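Local coordinates for protein prolyl endopeptidase (Myxococcus xanthus, PDB 2BKL) that probably hydrolyses oligopeptides on the carboxyl side of proline, and far more weakly after alanine, as a serine peptidase of family S9A, at residues 70-75 and 82-87; 364-369 and 378-383. All blocks are in the same frame, centred on the assembly; numbering follows the deposited sequence.

How the interactions relate
Both contacts pair the first two strands of a four-stranded antiparallel propeller blade, and both lie in the N-terminal beta-propeller part of the chain. Interaction 1 opens the first such blade (strands 71-78 to 107-110); interaction 2 comes much later in sequence and opens the last (strands 364-365 to 400-405). The circle brings them back together, with centres about 15 Å apart. T74 CG2 lies 3.6 Å from M369 CE, and P75 CG packs on Y378 CZ. Each blade is built from consecutive strands, so no shared strand locks the ring; as known for prolyl oligopeptidases, first and last blades meet through side-chain packing of this kind.

Interaction 1: 70-75 and 82-87; sequences DSVSTP and FFYVRT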
# COMPACT_ATOMS: atom_id res chain seq x y z
N ASP A 70 11.84 -18.41 -6.97
CA ASP A 70 11.01 -18.85 -8.08
C ASP A 70 9.59 -18.71 -7.59
O ASP A 70 9.20 -19.35 -6.62
CB ASP A 70 11.27 -20.32 -8.39
CG ASP A 70 12.61 -20.55 -8.97
OD1 ASP A 70 12.93 -19.91 -9.99
OD2 ASP A 70 13.45 -21.32 -8.44
N SER A 71 8.82 -17.85 -8.22
CA SER A 71 7.44 -17.69 -7.87
C SER A 71 6.64 -17.44 -9.14
O SER A 71 7.18 -17.12 -10.21
CB SER A 71 7.27 -16.52 -6.92
OG SER A 71 7.38 -15.26 -7.58
N VAL A 72 5.34 -17.67 -9.03
CA VAL A 72 4.40 -17.35 -10.11
C VAL A 72 3.14 -16.71 -9.51
O VAL A 72 2.70 -17.13 -8.41
CB VAL A 72 4.04 -18.59 -10.93
CG1 VAL A 72 3.30 -19.61 -10.11
CG2 VAL A 72 3.23 -18.19 -12.18
N SER A 73 2.60 -15.70 -10.21
CA SER A 73 1.36 -14.97 -9.83
C SER A 73 0.14 -15.77 -10.25
O SER A 73 0.24 -16.66 -11.08
CB SER A 73 1.27 -13.56 -10.51
OG SER A 73 0.81 -13.56 -11.92
N THR A 74 -1.02 -15.43 -9.70
CA THR A 74 -2.27 -15.95 -10.27
C THR A 74 -2.40 -15.54 -11.74
O THR A 74 -1.99 -14.43 -12.11
CB THR A 74 -3.53 -15.46 -9.52
OG1 THR A 74 -3.57 -14.04 -9.45
CG2 THR A 74 -3.52 -15.91 -8.09
N PRO A 75 -2.98 -16.40 -12.56
CA PRO A 75 -3.06 -16.11 -14.00
C PRO A 75 -4.28 -15.30 -14.40
O PRO A 75 -5.37 -15.44 -13.82
CB PRO A 75 -3.11 -17.50 -14.61
CG PRO A 75 -3.74 -18.36 -13.57
CD PRO A 75 -3.47 -17.75 -12.25
N PHE A 82 -3.20 -17.67 -21.12
CA PHE A 82 -2.92 -17.38 -19.75
C PHE A 82 -1.77 -16.41 -19.68
O PHE A 82 -0.79 -16.56 -20.41
CB PHE A 82 -2.51 -18.66 -19.01
CG PHE A 82 -3.62 -19.63 -18.79
CD1 PHE A 82 -4.10 -20.38 -19.84
CD2 PHE A 82 -4.13 -19.84 -17.52
CE1 PHE A 82 -5.13 -21.31 -19.64
CE2 PHE A 82 -5.14 -20.77 -17.32
CZ PHE A 82 -5.64 -21.49 -18.38
N PHE A 83 -1.88 -15.44 -18.79
CA PHE A 83 -0.90 -14.38 -18.62
C PHE A 83 -0.57 -14.26 -17.15
O PHE A 83 -1.47 -14.21 -16.31
CB PHE A 83 -1.44 -13.03 -19.10
CG PHE A 83 -1.78 -13.01 -20.56
CD1 PHE A 83 -2.95 -13.57 -21.04
CD2 PHE A 83 -0.91 -12.47 -21.48
CE1 PHE A 83 -3.24 -13.57 -22.40
CE2 PHE A 83 -1.21 -12.47 -22.84
CZ PHE A 83 -2.36 -13.00 -23.27
N TYR A 84 0.70 -14.19 -16.79
CA TYR A 84 1.10 -14.28 -15.40
C TYR A 84 2.55 -13.84 -15.25
O TYR A 84 3.34 -13.93 -16.20
CB TYR A 84 0.88 -15.72 -14.85
CG TYR A 84 1.52 -16.74 -15.76
CD1 TYR A 84 0.82 -17.26 -16.83
CD2 TYR A 84 2.85 -17.12 -15.60
CE1 TYR A 84 1.39 -18.13 -17.70
CE2 TYR A 84 3.43 -18.01 -16.47
CZ TYR A 84 2.70 -18.50 -17.53
OH TYR A 84 3.24 -19.38 -18.43
N VAL A 85 2.87 -13.32 -14.08
CA VAL A 85 4.21 -12.88 -13.77
C VAL A 85 4.98 -13.97 -13.02
O VAL A 85 4.43 -14.65 -12.15
CB VAL A 85 4.13 -11.59 -12.97
CG1 VAL A 85 5.46 -11.19 -12.42
CG2 VAL A 85 3.59 -10.46 -13.87
N ARG A 86 6.27 -14.13 -13.34
CA ARG A 86 7.16 -14.99 -12.59
C ARG A 86 8.32 -14.21 -12.03
O ARG A 86 8.77 -13.24 -12.63
CB ARG A 86 7.78 -16.07 -13.47
CG ARG A 86 6.83 -17.15 -14.01
CD ARG A 86 7.58 -18.29 -14.69
NE ARG A 86 6.75 -19.35 -15.24
CZ ARG A 86 6.28 -20.38 -14.55
NH1 ARG A 86 6.51 -20.49 -13.25
NH2 ARG A 86 5.53 -21.30 -15.17
N THR A 87 8.83 -14.65 -10.89
CA THR A 87 10.19 -14.29 -10.52
C THR A 87 11.08 -15.51 -10.74
O THR A 87 10.65 -16.65 -10.64
CB THR A 87 10.32 -13.84 -9.06
OG1 THR A 87 9.90 -14.89 -8.16
CG2 THR A 87 9.44 -12.63 -8.76
O HOH W 1 11.06 -19.39 -11.86
O HOH W 2 5.50 -13.98 -9.31
O HOH W 3 8.60 -19.24 -11.44
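S71 OG and T87 OG1 meet in a short 2.6 Å hydrogen bond between hydroxyls on one face of the sheet. Small beta-hydroxyl residues suit this site, their oxygens close enough to the backbone to meet across a hydrogen-bonded pair, whose two main-chain bonds are T87 N to S71 O (3.0 Å) and, longer, S71 N to T87 O. T87 OG1 also bonds T69 O, and a water joins S71 OG to V85 O. S73 N donates to V85 O at 2.9 Å. The return bond goes to the side chain: V85 N reaches S73 OG at 3.0 Å, nearly straight at 165°, while S73 OG donates to T74 O. With chi1 at 79°, OG lies between the backbone N and carbonyl carbon, where it stands in for a main-chain acceptor. Here the beta hairpin that starts the first propeller blade slips by one residue, bringing P75 beside Y84. On the face carrying V72 and R86, V72 CG2 touches Y84 CD2 obliquely at 3.6 Å and lies over one face of the R86 guanidinium. E106 salt-bridges R86 and hydrogen-bonds Y84 OH, which R99 NE also bonds. P75 CB packs against the F82 ring edge, 3.9 Å from CD2.

Interaction 2: 364-369 and 378-383; sequences AASNLM and YYVFTS
S366 OG accepts a hydrogen bond from V380 N at 3.0 Å, almost straight at 175°, within the antiparallel hairpin that opens the last blade of the beta-propeller. The same oxygen donates to N367 O, and S366 N bonds V380 O, so S366 pairs through both its backbone N and its hydroxyl where strand 364-365 ends. Serine's short side chain lets OG stand in for a main-chain acceptor. Before it, A364 and T382 exchange two backbone hydrogen bonds, the shorter being A364 N to T382 O at 2.7 Å. Past it the register has moved by one residue, and M369 and Y378 form a second doubly bonded pair.

The Y379 ring lies against the break: L368 CD2 approaches its CD1 to 3.9 Å, and A365 CB its CD2 to 4.2 Å. Alanine suits this spot, its small methyl touching both the Y379 ring and the edge of the F381 ring. M369, flexible and unbranched, bends at chi3 (-88°), and its CE lies 3.8 Å from V380 CG2 and 3.7 Å from Y378 O. S366 O is buried here without a polar partner in the model.

Farther out, the Y379 ring meets that of Y391 on strand 386-394, planes about 15° apart. Y378 packs edge-to-face with W403, on the last strand, 400-405, of the same blade. T382 OG1 bonds A462 O, which leads from the propeller to the alpha/beta-hydrolase part of the chain. The side chain of N367 starts out away from 378-383, and its OD1 bonds S333 OG on strand 331-338.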
# COMPACT_ATOMS: atom_id res chain seq x y z
N ALA A 364 -3.37 -15.56 5.99
CA ALA A 364 -4.08 -14.55 5.20
C ALA A 364 -4.46 -15.13 3.85
O ALA A 364 -3.63 -15.64 3.14
CB ALA A 364 -3.27 -13.28 5.00
N ALA A 365 -5.71 -15.00 3.47
CA ALA A 365 -6.21 -15.47 2.18
C ALA A 365 -6.78 -14.33 1.38
O ALA A 365 -7.54 -13.52 1.94
CB ALA A 365 -7.25 -16.53 2.38
N SER A 366 -6.51 -14.28 0.07
CA SER A 366 -7.16 -13.34 -0.81
C SER A 366 -8.58 -13.79 -1.11
O SER A 366 -8.94 -14.95 -0.89
CB SER A 366 -6.39 -13.20 -2.12
OG SER A 366 -6.59 -14.36 -2.94
N ASN A 367 -9.37 -12.89 -1.66
CA ASN A 367 -10.64 -13.28 -2.24
C ASN A 367 -10.37 -14.14 -3.45
O ASN A 367 -9.27 -14.16 -4.00
CB ASN A 367 -11.49 -12.05 -2.58
CG ASN A 367 -12.98 -12.34 -2.61
OD1 ASN A 367 -13.40 -13.43 -2.32
ND2 ASN A 367 -13.78 -11.33 -2.90
N LEU A 368 -11.38 -14.87 -3.89
CA LEU A 368 -11.27 -15.60 -5.13
C LEU A 368 -11.13 -14.64 -6.30
O LEU A 368 -11.74 -13.57 -6.34
CB LEU A 368 -12.48 -16.48 -5.34
CG LEU A 368 -12.67 -17.64 -4.38
CD1 LEU A 368 -13.94 -18.41 -4.73
CD2 LEU A 368 -11.47 -18.55 -4.39
N MET A 369 -10.24 -15.04 -7.22
CA MET A 369 -9.88 -14.27 -8.39
C MET A 369 -10.17 -15.10 -9.63
O MET A 369 -9.73 -16.24 -9.75
CB MET A 369 -8.40 -13.93 -8.36
CG MET A 369 -8.04 -12.98 -7.23
SD MET A 369 -6.28 -12.79 -7.17
CE MET A 369 -5.90 -14.09 -6.17
N TYR A 378 -8.95 -18.59 -8.41
CA TYR A 378 -7.74 -18.80 -7.66
C TYR A 378 -7.74 -17.95 -6.42
O TYR A 378 -8.35 -16.88 -6.38
CB TYR A 378 -6.52 -18.44 -8.52
CG TYR A 378 -6.34 -19.26 -9.76
CD1 TYR A 378 -7.08 -19.00 -10.89
CD2 TYR A 378 -5.41 -20.29 -9.81
CE1 TYR A 378 -6.93 -19.77 -12.04
CE2 TYR A 378 -5.24 -21.04 -10.95
CZ TYR A 378 -6.01 -20.77 -12.04
OH TYR A 378 -5.85 -21.52 -13.19
N TYR A 379 -7.06 -18.41 -5.37
CA TYR A 379 -6.78 -17.54 -4.26
C TYR A 379 -5.38 -17.78 -3.74
O TYR A 379 -4.78 -18.85 -3.95
CB TYR A 379 -7.81 -17.68 -3.13
CG TYR A 379 -7.70 -18.91 -2.26
CD1 TYR A 379 -8.37 -20.07 -2.57
CD2 TYR A 379 -6.95 -18.89 -1.08
CE1 TYR A 379 -8.29 -21.22 -1.73
CE2 TYR A 379 -6.87 -19.99 -0.26
CZ TYR A 379 -7.52 -21.16 -0.62
OH TYR A 379 -7.43 -22.24 0.25
N VAL A 380 -4.85 -16.75 -3.10
CA VAL A 380 -3.52 -16.78 -2.51
C VAL A 380 -3.63 -16.92 -1.02
O VAL A 380 -4.45 -16.25 -0.40
CB VAL A 380 -2.80 -15.46 -2.86
CG1 VAL A 380 -1.39 -15.41 -2.30
CG2 VAL A 380 -2.76 -15.21 -4.37
N PHE A 381 -2.81 -17.79 -0.44
CA PHE A 381 -2.70 -17.95 1.00
C PHE A 381 -1.27 -17.77 1.48
O PHE A 381 -0.33 -18.30 0.89
CB PHE A 381 -3.22 -19.32 1.41
CG PHE A 381 -3.11 -19.57 2.87
CD1 PHE A 381 -4.10 -19.12 3.73
CD2 PHE A 381 -2.01 -20.24 3.38
CE1 PHE A 381 -4.00 -19.32 5.07
CE2 PHE A 381 -1.89 -20.43 4.72
CZ PHE A 381 -2.89 -19.99 5.58
N THR A 382 -1.08 -17.00 2.53
CA THR A 382 0.22 -16.84 3.18
C THR A 382 0.01 -16.88 4.67
O THR A 382 -1.08 -16.72 5.17
CB THR A 382 0.96 -15.51 2.85
OG1 THR A 382 0.11 -14.39 3.23
CG2 THR A 382 1.15 -15.33 1.37
N SER A 383 1.10 -17.02 5.41
CA SER A 383 1.08 -16.72 6.85
C SER A 383 2.43 -16.14 7.19
O SER A 383 3.31 -16.06 6.35
CB SER A 383 0.80 -17.98 7.70
OG SER A 383 1.96 -18.77 7.92